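PDB 7C45: CCHC-type domain-containing protein from Trypanosoma brucei brucei, which trims guide RNAs as an RNase D-type ribonuclease, probably working as a 3'-5' exonuclease, and binds RNA with two zinc knuckles. Local coordinates for residues H259-K264 with A269-K274; A279-C284 with H289-C294; A51-R56 with G229-T234. One frame throughout, in Å; residues are numbered along the deposited sequence.

Interaction 1 (H259-K264 with A269-K274); sequences HFCGAK and AECFKK. With ZN (zinc ion), chain C; nucleotides of chain B.
The side chain of Lys274 starts out over the face of the Phe260 ring. Its CB sits almost on the ring normal, 3.5 Å from the centroid of the Phe260 ring and 10° off the perpendicular, a CH-pi contact. With CG anti to the backbone N (chi1 175°), the chain is then carried across the ring. Lys274 CG meets the ring at Phe260 CD1, 3.8 Å away, and CD is still near that atom. From there the extended chain leaves the ring, and NZ ends in a salt bridge with Glu268. On the backbone side, Lys274 CA presses on Phe260 CE2 at 3.4 Å, so the aromatic is covered by the root of the lysine as well as by its methylenes.

Beside this hydrophobic patch, Cys261 and Cys271 put their sulfurs on one zinc ion, with SG-to-zinc distances of 2.4 and 2.3 Å respectively. Cys258 and His266 complete the site, which has the Cys-Cys-His-Cys order of a CCHC zinc knuckle. Both thiolates also accept backbone N-H groups: Ala263 N points at Cys261 SG, and Lys274 N at Cys271 SG, the latter capping the short helix that begins at Phe272. These bonds would be expected to draw negative charge from the sulfurs and to fix their direction. Cys271 SG also lies obliquely beside the Phe260 ring.

Next to the metal, the base of U4 of chain B is read by the main chain. Its N3 donates to Glu270 O (2.8 Å, 173°) while its O4 accepts from Phe272 N at 2.9 Å, and one face of the Phe272 ring lies over the base. U3 of the same RNA approaches that ring at its edge.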
loop_
_atom_site.group_PDB
_atom_site.type_symbol
_atom_site.label_atom_id
_atom_site.label_comp_id
_atom_site.label_asym_id
_atom_site.label_seq_id
_atom_site.Cartn_x
_atom_site.Cartn_y
_atom_site.Cartn_z
ATOM N N HIS A 259 10.867 5.543 -26.163
ATOM C CA HIS A 259 10.671 5.439 -27.608
ATOM C C HIS A 259 11.630 6.320 -28.399
ATOM O O HIS A 259 11.831 6.069 -29.593
ATOM C CB HIS A 259 9.241 5.826 -27.975
ATOM C CG HIS A 259 8.213 4.848 -27.515
ATOM N ND1 HIS A 259 6.867 5.008 -27.771
ATOM C CD2 HIS A 259 8.328 3.700 -26.810
ATOM C CE1 HIS A 259 6.201 3.998 -27.240
ATOM N NE2 HIS A 259 7.063 3.187 -26.657
ATOM N N PHE A 260 12.189 7.360 -27.785
ATOM C CA PHE A 260 13.004 8.304 -28.549
ATOM C C PHE A 260 14.448 7.832 -28.686
ATOM O O PHE A 260 15.035 7.929 -29.771
ATOM C CB PHE A 260 12.974 9.698 -27.913
ATOM C CG PHE A 260 13.709 10.751 -28.729
ATOM C CD1 PHE A 260 13.074 11.421 -29.773
ATOM C CD2 PHE A 260 15.039 11.040 -28.474
ATOM C CE1 PHE A 260 13.743 12.348 -30.505
ATOM C CE2 PHE A 260 15.705 11.981 -29.199
ATOM C CZ PHE A 260 15.055 12.639 -30.222
ATOM N N CYS A 261 15.041 7.350 -27.594
ATOM C CA CYS A 261 16.433 6.933 -27.599
ATOM C C CYS A 261 16.611 5.456 -27.337
ATOM O O CYS A 261 17.728 4.964 -27.469
ATOM C CB CYS A 261 17.253 7.699 -26.559
ATOM S SG CYS A 261 16.971 7.176 -24.836
ATOM N N GLY A 262 15.563 4.743 -26.936
ATOM C CA GLY A 262 15.657 3.316 -26.746
ATOM C C GLY A 262 16.155 2.856 -25.388
ATOM O O GLY A 262 16.166 1.644 -25.138
ATOM N N ALA A 263 16.562 3.767 -24.509
ATOM C CA ALA A 263 17.103 3.362 -23.216
ATOM C C ALA A 263 15.988 2.928 -22.279
ATOM O O ALA A 263 14.865 3.435 -22.336
ATOM C CB ALA A 263 17.885 4.495 -22.562
ATOM N N LYS A 264 16.310 1.963 -21.431
ATOM C CA LYS A 264 15.419 1.626 -20.341
ATOM C C LYS A 264 15.580 2.661 -19.230
ATOM O O LYS A 264 16.586 3.368 -19.157
ATOM C CB LYS A 264 15.715 0.200 -19.871
ATOM C CG LYS A 264 15.090 -0.826 -20.779
ATOM C CD LYS A 264 15.918 -2.052 -20.992
ATOM C CE LYS A 264 15.414 -2.785 -22.247
ATOM N NZ LYS A 264 14.689 -4.070 -21.959
ATOM N N ALA A 269 8.667 11.173 -22.784
ATOM C CA ALA A 269 8.290 12.471 -22.226
ATOM C C ALA A 269 9.346 13.024 -21.282
ATOM O O ALA A 269 9.373 14.237 -21.046
ATOM C CB ALA A 269 6.967 12.366 -21.479
ATOM N N GLU A 270 10.206 12.157 -20.749
ATOM C CA GLU A 270 11.247 12.516 -19.805
ATOM C C GLU A 270 12.646 12.493 -20.406
ATOM O O GLU A 270 13.613 12.677 -19.668
ATOM C CB GLU A 270 11.219 11.554 -18.604
ATOM C CG GLU A 270 9.835 11.120 -18.127
ATOM C CD GLU A 270 9.858 9.802 -17.363
ATOM O OE1 GLU A 270 9.022 9.629 -16.449
ATOM O OE2 GLU A 270 10.702 8.932 -17.664
ATOM N N CYS A 271 12.786 12.262 -21.710
ATOM C CA CYS A 271 14.083 11.942 -22.307
ATOM C C CYS A 271 14.993 13.158 -22.373
ATOM O O CYS A 271 14.662 14.147 -23.031
ATOM C CB CYS A 271 13.869 11.372 -23.709
ATOM S SG CYS A 271 15.388 10.896 -24.516
ATOM N N PHE A 272 16.160 13.064 -21.727
ATOM C CA PHE A 272 17.153 14.129 -21.798
ATOM C C PHE A 272 17.649 14.326 -23.222
ATOM O O PHE A 272 17.982 15.440 -23.615
ATOM C CB PHE A 272 18.348 13.827 -20.883
ATOM C CG PHE A 272 18.002 13.735 -19.422
ATOM C CD1 PHE A 272 16.999 14.513 -18.878
ATOM C CD2 PHE A 272 18.698 12.859 -18.594
ATOM C CE1 PHE A 272 16.684 14.411 -17.517
ATOM C CE2 PHE A 272 18.402 12.762 -17.244
ATOM C CZ PHE A 272 17.386 13.546 -16.706
ATOM N N LYS A 273 17.736 13.251 -24.003
ATOM C CA LYS A 273 18.254 13.402 -25.361
ATOM C C LYS A 273 17.257 14.133 -26.248
ATOM O O LYS A 273 17.638 15.040 -26.986
ATOM C CB LYS A 273 18.626 12.035 -25.931
ATOM C CG LYS A 273 19.745 11.350 -25.125
ATOM C CD LYS A 273 20.346 10.215 -25.910
ATOM C CE LYS A 273 21.607 9.638 -25.253
ATOM N NZ LYS A 273 21.836 8.236 -25.738
ATOM N N LYS A 274 15.969 13.794 -26.150
ATOM C CA LYS A 274 14.973 14.494 -26.956
ATOM C C LYS A 274 14.873 15.952 -26.542
ATOM O O LYS A 274 14.670 16.834 -27.386
ATOM C CB LYS A 274 13.622 13.793 -26.848
ATOM C CG LYS A 274 12.473 14.503 -27.550
ATOM C CD LYS A 274 11.165 13.788 -27.325
ATOM C CE LYS A 274 10.082 14.291 -28.288
ATOM N NZ LYS A 274 8.823 13.605 -27.988
HETATM ZN ZN ZN C . 15.275 8.607 -24.026
ATOM P P U B 4 19.968 10.356 -10.588
ATOM O OP1 U B 4 20.001 10.053 -9.133
ATOM O OP2 U B 4 21.255 10.510 -11.311
ATOM O "O5'" U B 4 19.065 9.295 -11.373
ATOM C "C5'" U B 4 18.674 9.491 -12.738
ATOM C "C4'" U B 4 17.309 10.134 -12.856
ATOM O "O4'" U B 4 17.138 10.704 -14.184
ATOM C "C3'" U B 4 16.099 9.233 -12.629
ATOM O "O3'" U B 4 15.096 10.049 -12.019
ATOM C "C2'" U B 4 15.661 8.914 -14.067
ATOM O "O2'" U B 4 14.303 8.541 -14.194
ATOM C "C1'" U B 4 15.919 10.251 -14.736
ATOM N N1 U B 4 16.064 10.274 -16.201
ATOM C C2 U B 4 15.175 11.043 -16.947
ATOM O O2 U B 4 14.227 11.616 -16.466
ATOM N N3 U B 4 15.405 11.081 -18.305
ATOM C C4 U B 4 16.438 10.454 -18.955
ATOM O O4 U B 4 16.549 10.592 -20.177
ATOM C C5 U B 4 17.327 9.708 -18.118
ATOM C C6 U B 4 17.131 9.651 -16.810
ATOM P P U B 3 21.037 17.231 -10.224
ATOM O OP1 U B 3 22.106 17.079 -9.210
ATOM O OP2 U B 3 21.277 17.806 -11.562
ATOM O "O5'" U B 3 20.395 15.800 -10.438
ATOM C "C5'" U B 3 19.948 15.053 -9.320
ATOM C "C4'" U B 3 19.080 13.904 -9.746
ATOM O "O4'" U B 3 17.871 14.432 -10.358
ATOM C "C3'" U B 3 19.698 12.967 -10.783
ATOM O "O3'" U B 3 19.099 11.693 -10.639
ATOM C "C2'" U B 3 19.183 13.556 -12.078
ATOM O "O2'" U B 3 19.192 12.675 -13.173
ATOM C "C1'" U B 3 17.761 13.925 -11.668
ATOM N N1 U B 3 17.129 14.902 -12.570
ATOM C C2 U B 3 16.010 14.473 -13.261
ATOM O O2 U B 3 15.489 13.379 -13.117
ATOM N N3 U B 3 15.476 15.400 -14.119
ATOM C C4 U B 3 15.954 16.668 -14.370
ATOM O O4 U B 3 15.343 17.355 -15.172
ATOM C C5 U B 3 17.123 17.032 -13.634
ATOM C C6 U B 3 17.661 16.148 -12.783
#

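Interaction 2 (A279-C284 with H289-C294). With ZN (zinc ion), chain D; nucleotides of chain B.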
loop_
_atom_site.group_PDB
_atom_site.type_symbol
_atom_site.label_atom_id
_atom_site.label_comp_id
_atom_site.label_asym_id
_atom_site.label_seq_id
_atom_site.Cartn_x
_atom_site.Cartn_y
_atom_site.Cartn_z
ATOM N N ALA A 279 14.769 21.626 -22.256
ATOM C CA ALA A 279 13.587 21.497 -21.414
ATOM C C ALA A 279 13.661 22.448 -20.222
ATOM O O ALA A 279 14.741 22.864 -19.790
ATOM C CB ALA A 279 13.430 20.060 -20.932
ATOM N N LYS A 280 12.491 22.806 -19.690
ATOM C CA LYS A 280 12.422 23.686 -18.534
ATOM C C LYS A 280 11.322 23.219 -17.587
ATOM O O LYS A 280 10.349 22.588 -18.003
ATOM C CB LYS A 280 12.168 25.142 -18.964
ATOM C CG LYS A 280 13.045 25.627 -20.122
ATOM C CD LYS A 280 12.925 27.124 -20.337
ATOM C CE LYS A 280 11.472 27.544 -20.402
ATOM N NZ LYS A 280 10.725 26.758 -21.424
ATOM N N CYS A 281 11.475 23.554 -16.309
ATOM C CA CYS A 281 10.420 23.286 -15.339
ATOM C C CYS A 281 9.139 23.993 -15.762
ATOM O O CYS A 281 9.147 25.199 -16.013
ATOM C CB CYS A 281 10.835 23.765 -13.953
ATOM S SG CYS A 281 9.516 23.581 -12.760
ATOM N N SER A 282 8.045 23.245 -15.858
ATOM C CA SER A 282 6.793 23.858 -16.323
ATOM C C SER A 282 6.199 24.821 -15.297
ATOM O O SER A 282 5.332 25.636 -15.645
ATOM C CB SER A 282 5.788 22.779 -16.687
ATOM O OG SER A 282 5.410 22.026 -15.577
ATOM N N PHE A 283 6.650 24.752 -14.046
ATOM C CA PHE A 283 6.182 25.695 -13.029
ATOM C C PHE A 283 6.986 26.994 -13.088
ATOM O O PHE A 283 6.462 28.041 -13.466
ATOM C CB PHE A 283 6.253 25.055 -11.634
ATOM C CG PHE A 283 5.593 25.878 -10.557
ATOM C CD1 PHE A 283 4.229 25.840 -10.380
ATOM C CD2 PHE A 283 6.339 26.743 -9.776
ATOM C CE1 PHE A 283 3.620 26.596 -9.396
ATOM C CE2 PHE A 283 5.746 27.509 -8.808
ATOM C CZ PHE A 283 4.381 27.442 -8.616
ATOM N N CYS A 284 8.262 26.951 -12.704
ATOM C CA CYS A 284 9.062 28.163 -12.562
ATOM C C CYS A 284 9.855 28.526 -13.801
ATOM O O CYS A 284 10.462 29.607 -13.835
ATOM C CB CYS A 284 10.033 28.015 -11.392
ATOM S SG CYS A 284 11.375 26.844 -11.751
ATOM N N HIS A 289 15.494 21.039 -13.695
ATOM C CA HIS A 289 14.626 20.208 -12.866
ATOM C C HIS A 289 13.223 20.164 -13.472
ATOM O O HIS A 289 12.877 20.968 -14.338
ATOM C CB HIS A 289 14.578 20.724 -11.422
ATOM C CG HIS A 289 13.880 22.038 -11.279
ATOM N ND1 HIS A 289 14.548 23.239 -11.290
ATOM C CD2 HIS A 289 12.566 22.338 -11.141
ATOM C CE1 HIS A 289 13.677 24.225 -11.169
ATOM N NE2 HIS A 289 12.473 23.702 -11.066
ATOM N N THR A 290 12.428 19.201 -13.015
ATOM C CA THR A 290 11.049 19.043 -13.454
ATOM C C THR A 290 10.085 19.665 -12.448
ATOM O O THR A 290 10.401 19.843 -11.273
ATOM C CB THR A 290 10.688 17.567 -13.604
ATOM O OG1 THR A 290 10.686 16.984 -12.306
ATOM C CG2 THR A 290 11.672 16.843 -14.477
ATOM N N ALA A 291 8.873 19.957 -12.938
ATOM C CA ALA A 291 7.797 20.446 -12.089
ATOM C C ALA A 291 7.570 19.556 -10.874
ATOM O O ALA A 291 7.319 20.055 -9.776
ATOM C CB ALA A 291 6.512 20.547 -12.913
ATOM N N ARG A 292 7.641 18.231 -11.057
ATOM C CA ARG A 292 7.400 17.302 -9.946
ATOM C C ARG A 292 8.399 17.504 -8.810
ATOM O O ARG A 292 8.095 17.190 -7.656
ATOM C CB ARG A 292 7.460 15.856 -10.461
ATOM C CG ARG A 292 6.830 14.812 -9.537
ATOM C CD ARG A 292 7.317 13.395 -9.858
ATOM N NE ARG A 292 6.713 12.393 -8.971
ATOM C CZ ARG A 292 7.089 12.188 -7.709
ATOM N NH1 ARG A 292 8.068 12.918 -7.183
ATOM N NH2 ARG A 292 6.482 11.263 -6.965
ATOM N N ASN A 293 9.591 18.031 -9.118
ATOM C CA ASN A 293 10.650 18.238 -8.133
ATOM C C ASN A 293 10.983 19.718 -7.959
ATOM O O ASN A 293 12.033 20.058 -7.416
ATOM C CB ASN A 293 11.902 17.446 -8.520
ATOM C CG ASN A 293 12.515 16.702 -7.341
ATOM O OD1 ASN A 293 12.113 15.593 -7.028
ATOM N ND2 ASN A 293 13.495 17.310 -6.698
ATOM N N CYS A 294 10.098 20.610 -8.397
ATOM C CA CYS A 294 10.351 22.036 -8.278
ATOM C C CYS A 294 10.219 22.485 -6.826
ATOM O O CYS A 294 9.187 22.258 -6.192
ATOM C CB CYS A 294 9.377 22.818 -9.167
ATOM S SG CYS A 294 9.520 24.599 -9.033
HETATM ZN ZN ZN D . 10.719 24.771 -11.039
ATOM P P U B 2 20.716 23.675 -9.856
ATOM O OP1 U B 2 22.040 23.443 -10.474
ATOM O OP2 U B 2 19.647 24.356 -10.621
ATOM O "O5'" U B 2 20.154 22.271 -9.395
ATOM C "C5'" U B 2 20.852 21.453 -8.473
ATOM C "C4'" U B 2 20.127 20.142 -8.318
ATOM O "O4'" U B 2 18.873 20.390 -7.619
ATOM C "C3'" U B 2 19.760 19.462 -9.641
ATOM O "O3'" U B 2 19.853 18.056 -9.504
ATOM C "C2'" U B 2 18.293 19.846 -9.839
ATOM O "O2'" U B 2 17.540 18.911 -10.583
ATOM C "C1'" U B 2 17.787 19.936 -8.400
ATOM N N1 U B 2 16.695 20.906 -8.250
ATOM C C2 U B 2 15.453 20.376 -8.008
ATOM O O2 U B 2 15.290 19.181 -7.892
ATOM N N3 U B 2 14.437 21.299 -7.887
ATOM C C4 U B 2 14.555 22.672 -8.015
ATOM O O4 U B 2 13.554 23.393 -7.877
ATOM C C5 U B 2 15.884 23.134 -8.286
ATOM C C6 U B 2 16.885 22.257 -8.404
ATOM P P U B 5 14.138 9.548 -10.825
ATOM O OP1 U B 5 14.279 8.093 -10.605
ATOM O OP2 U B 5 12.792 10.110 -11.104
ATOM O "O5'" U B 5 14.650 10.371 -9.565
ATOM C "C5'" U B 5 15.984 10.241 -9.096
ATOM C "C4'" U B 5 16.304 11.279 -8.047
ATOM O "O4'" U B 5 16.443 12.573 -8.690
ATOM C "C3'" U B 5 15.267 11.459 -6.932
ATOM O "O3'" U B 5 15.938 11.659 -5.688
ATOM C "C2'" U B 5 14.569 12.761 -7.320
ATOM O "O2'" U B 5 14.049 13.460 -6.219
ATOM C "C1'" U B 5 15.712 13.533 -7.976
ATOM N N1 U B 5 15.295 14.588 -8.914
ATOM C C2 U B 5 15.867 15.830 -8.761
ATOM O O2 U B 5 16.689 16.085 -7.896
ATOM N N3 U B 5 15.453 16.773 -9.653
ATOM C C4 U B 5 14.539 16.590 -10.654
ATOM O O4 U B 5 14.260 17.546 -11.358
ATOM C C5 U B 5 13.987 15.274 -10.753
ATOM C C6 U B 5 14.375 14.334 -9.894
ATOM P P U B 3 21.037 17.231 -10.224
ATOM O OP1 U B 3 22.106 17.079 -9.210
ATOM O OP2 U B 3 21.277 17.806 -11.562
ATOM O "O5'" U B 3 20.395 15.800 -10.438
ATOM C "C5'" U B 3 19.948 15.053 -9.320
ATOM C "C4'" U B 3 19.080 13.904 -9.746
ATOM O "O4'" U B 3 17.871 14.432 -10.358
ATOM C "C3'" U B 3 19.698 12.967 -10.783
ATOM O "O3'" U B 3 19.099 11.693 -10.639
ATOM C "C2'" U B 3 19.183 13.556 -12.078
ATOM O "O2'" U B 3 19.192 12.675 -13.173
ATOM C "C1'" U B 3 17.761 13.925 -11.668
ATOM N N1 U B 3 17.129 14.902 -12.570
ATOM C C2 U B 3 16.010 14.473 -13.261
ATOM O O2 U B 3 15.489 13.379 -13.117
ATOM N N3 U B 3 15.476 15.400 -14.119
ATOM C C4 U B 3 15.954 16.668 -14.370
ATOM O O4 U B 3 15.343 17.355 -15.172
ATOM C C5 U B 3 17.123 17.032 -13.634
ATOM C C6 U B 3 17.661 16.148 -12.783
HETATM O O HOH W 1 8.441 20.349 -15.847
#
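Cys281, Cys284, His289 and Cys294 close round a single zinc ion, two ligands from each segment. Cys281 SG lies 2.4 Å from the zinc, Cys284 SG and Cys294 SG 2.3 Å, and His289 NE2 is nearer the metal. The imidazole is wedged among thiolates: Cys284 SG lies at its edge, 3.4 Å from His289 NE2, and Cys281 CB approaches the ring obliquely. Cys281 and Cys294 both hold SG anti to the backbone N (chi1 175° and 176°), which brings their sulfurs toward the zinc from the two segments.

In the next shell, Cys284 N donates to Cys281 SG, and Phe283 N adds a weak bond to the same sulfur. Both would help to stabilise its negative charge. Cys281 SG also rests on the 291-292 turn, 3.6 Å from Ala291 CA. The Phe283 ring flanks the cluster, with its CD2 3.9 Å from Cys294 SG. Away from the metal, water 1 ties the segments together by accepting from Ser282 N and Ala291 N, while Ser282 OG sits tightly against the methyl of Ala291, 3.2 Å from its CB.

The RNA packs directly on the zinc site. The base of U2 of chain B lies over one face of the His289 ring; its N3 donates to Asn293 O at 2.7 Å, and its O2 accepts from Asn293 ND2. Asn293 OD1 takes the O2' hydroxyl of U5, whose O4 accepts from Thr290 N at 3.0 Å. One asparagine therefore grips two nucleotides beside a zinc centre with the CX2CX4HX4C spacing of a zinc knuckle.

Interaction 3 (A51-R56 with G229-T234). With nucleotides of chain B.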
loop_
_atom_site.group_PDB
_atom_site.type_symbol
_atom_site.label_atom_id
_atom_site.label_comp_id
_atom_site.label_asym_id
_atom_site.label_seq_id
_atom_site.Cartn_x
_atom_site.Cartn_y
_atom_site.Cartn_z
ATOM N N ALA A 51 15.374 -9.263 12.054
ATOM C CA ALA A 51 14.160 -10.044 11.828
ATOM C C ALA A 51 13.268 -9.366 10.792
ATOM O O ALA A 51 12.740 -8.277 11.035
ATOM C CB ALA A 51 13.408 -10.233 13.141
ATOM N N LYS A 52 13.084 -10.015 9.642
ATOM C CA LYS A 52 12.235 -9.455 8.595
ATOM C C LYS A 52 10.745 -9.598 8.904
ATOM O O LYS A 52 9.945 -8.738 8.494
ATOM C CB LYS A 52 12.556 -10.130 7.261
ATOM C CG LYS A 52 13.030 -9.185 6.179
ATOM C CD LYS A 52 13.436 -9.942 4.926
ATOM C CE LYS A 52 13.797 -8.988 3.814
ATOM N NZ LYS A 52 12.633 -8.113 3.495
ATOM N N GLN A 53 10.353 -10.671 9.594
ATOM C CA GLN A 53 8.947 -10.881 9.930
ATOM C C GLN A 53 8.426 -9.744 10.814
ATOM O O GLN A 53 9.136 -9.225 11.677
ATOM C CB GLN A 53 8.761 -12.215 10.663
ATOM C CG GLN A 53 8.962 -13.485 9.838
ATOM C CD GLN A 53 10.382 -13.660 9.302
ATOM O OE1 GLN A 53 11.362 -13.273 9.945
ATOM N NE2 GLN A 53 10.492 -14.228 8.101
ATOM N N LEU A 54 7.157 -9.380 10.622
ATOM C CA LEU A 54 6.531 -8.442 11.542
ATOM C C LEU A 54 6.540 -9.033 12.943
ATOM O O LEU A 54 6.433 -10.244 13.120
ATOM C CB LEU A 54 5.089 -8.144 11.141
ATOM C CG LEU A 54 4.876 -7.337 9.851
ATOM C CD1 LEU A 54 3.437 -6.950 9.767
ATOM C CD2 LEU A 54 5.755 -6.107 9.779
ATOM N N GLY A 55 6.654 -8.163 13.938
ATOM C CA GLY A 55 6.446 -8.571 15.314
ATOM C C GLY A 55 4.975 -8.881 15.604
ATOM O O GLY A 55 4.139 -9.004 14.714
ATOM N N ARG A 56 4.681 -9.029 16.892
ATOM C CA ARG A 56 3.335 -9.410 17.317
ATOM C C ARG A 56 2.320 -8.408 16.785
ATOM O O ARG A 56 2.506 -7.205 16.921
ATOM C CB ARG A 56 3.277 -9.448 18.837
ATOM C CG ARG A 56 1.969 -9.933 19.404
ATOM C CD ARG A 56 2.135 -10.033 20.918
ATOM N NE ARG A 56 0.926 -10.443 21.607
ATOM C CZ ARG A 56 0.872 -10.682 22.906
ATOM N NH1 ARG A 56 1.974 -10.561 23.651
ATOM N NH2 ARG A 56 -0.274 -11.053 23.459
ATOM N N GLY A 229 2.004 -20.239 6.423
ATOM C CA GLY A 229 1.836 -20.804 7.745
ATOM C C GLY A 229 3.065 -20.840 8.619
ATOM O O GLY A 229 3.011 -21.423 9.704
ATOM N N LYS A 230 4.157 -20.216 8.193
ATOM C CA LYS A 230 5.439 -20.196 8.866
ATOM C C LYS A 230 6.240 -19.054 8.280
ATOM O O LYS A 230 5.919 -18.582 7.187
ATOM C CB LYS A 230 6.209 -21.519 8.685
ATOM C CG LYS A 230 6.492 -21.787 7.209
ATOM C CD LYS A 230 7.399 -22.996 6.993
ATOM C CE LYS A 230 7.247 -23.531 5.579
ATOM N NZ LYS A 230 8.215 -24.617 5.313
ATOM N N PRO A 231 7.244 -18.556 8.969
ATOM C CA PRO A 231 8.031 -17.476 8.375
ATOM C C PRO A 231 8.628 -17.900 7.033
ATOM O O PRO A 231 8.953 -19.065 6.811
ATOM C CB PRO A 231 9.098 -17.181 9.429
ATOM C CG PRO A 231 8.414 -17.607 10.729
ATOM C CD PRO A 231 7.687 -18.849 10.344
ATOM N N VAL A 232 8.653 -16.949 6.108
ATOM C CA VAL A 232 9.205 -17.189 4.784
ATOM C C VAL A 232 10.704 -17.386 4.899
ATOM O O VAL A 232 11.395 -16.589 5.547
ATOM C CB VAL A 232 8.871 -16.020 3.851
ATOM C CG1 VAL A 232 9.626 -16.137 2.574
ATOM C CG2 VAL A 232 7.376 -16.011 3.571
ATOM N N ILE A 233 11.211 -18.428 4.235
ATOM C CA ILE A 233 12.642 -18.710 4.239
ATOM C C ILE A 233 13.355 -17.826 3.230
ATOM O O ILE A 233 14.239 -17.039 3.576
ATOM C CB ILE A 233 12.884 -20.204 3.947
ATOM C CG1 ILE A 233 12.368 -21.070 5.093
ATOM C CG2 ILE A 233 14.371 -20.491 3.706
ATOM C CD1 ILE A 233 13.144 -20.889 6.370
ATOM N N THR A 234 12.950 -17.924 1.971
ATOM C CA THR A 234 13.606 -17.265 0.852
ATOM C C THR A 234 12.655 -16.213 0.316
ATOM O O THR A 234 11.519 -16.533 -0.029
ATOM C CB THR A 234 13.942 -18.286 -0.231
ATOM O OG1 THR A 234 14.873 -19.222 0.296
ATOM C CG2 THR A 234 14.521 -17.627 -1.470
ATOM P P U B 10 3.821 0.124 7.388
ATOM O OP1 U B 10 2.380 0.293 7.656
ATOM O OP2 U B 10 4.685 1.308 7.102
ATOM O "O5'" U B 10 4.487 -0.674 8.601
ATOM C "C5'" U B 10 3.772 -1.716 9.244
ATOM C "C4'" U B 10 4.589 -2.362 10.331
ATOM O "O4'" U B 10 5.892 -2.686 9.810
ATOM C "C3'" U B 10 4.886 -1.499 11.545
ATOM O "O3'" U B 10 3.826 -1.490 12.474
ATOM C "C2'" U B 10 6.146 -2.137 12.108
ATOM O "O2'" U B 10 5.802 -3.294 12.858
ATOM C "C1'" U B 10 6.859 -2.576 10.830
ATOM N N1 U B 10 7.887 -1.612 10.396
ATOM C C2 U B 10 9.097 -1.701 11.046
ATOM O O2 U B 10 9.293 -2.516 11.935
ATOM N N3 U B 10 10.039 -0.801 10.616
ATOM C C4 U B 10 9.884 0.141 9.618
ATOM O O4 U B 10 10.827 0.878 9.349
ATOM C C5 U B 10 8.600 0.160 8.985
ATOM C C6 U B 10 7.662 -0.704 9.386
#
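Gln53 turns its amide to Pro231 and Val232, yet no hydrogen bond passes between the two segments. The proline supplies only carbon: Pro231 CB stands over the plane of the Gln53 amide, 3.5 Å from NE2 and 3.7 Å from CG, and farther from OE1. The proline ring and the glutamine chain cross at about a right angle. A bend at chi2 (64°) folds the glutamine so that NE2 also comes within 3.6 Å of Val232 O. Gln53 NE2 instead donates to Glu108 OE2, which also accepts from Val232 N. One carboxylate oxygen thus clamps the two segments from the side, and this shared acceptor probably fixes the rotation of the amide.

Glu108 belongs to helix 104-114 of the RNase H-like 3'-5' exonuclease fold. Segment 51-56 lies in the loop that joins the neighbouring antiparallel strands 37-44 and 57-64 of its sheet. The contact therefore fastens a loop of the catalytic sheet to the loop that follows helix 212-226, with helix 104-114 as the common support. Val232 is buried next to the end of helix 212-226.

The neighbouring Leu54 faces the substrate. Its CD2 methyl lies 3.4 Å from the ribose O4' of U10 of chain B, a van der Waals contact with the sugar. The Gln53 side chain is about 14 Å from a bound calcium ion; Asp41, Glu43 and Asp191 form the calcium site.

How the interactions relate
Interactions 1 and 2 are successive zinc knuckles, their centres about 17 Å apart and their nearest atoms about 6 Å apart. They do not touch each other, but U3 of chain B approaches both. Interaction 1 is a surface contact, with a lysine laid over an aromatic ring; interaction 2 is partly buried and draws all four zinc ligands from its own segments. The centre of interaction 3 lies about 41 and 43 Å from theirs, in the exonuclease part of the chain, and the contact joins segments far apart in sequence without a metal. There, packing and a shared carboxylate replace thiolate coordination, and the RNA meets a leucine methyl instead of base-reading main-chain groups.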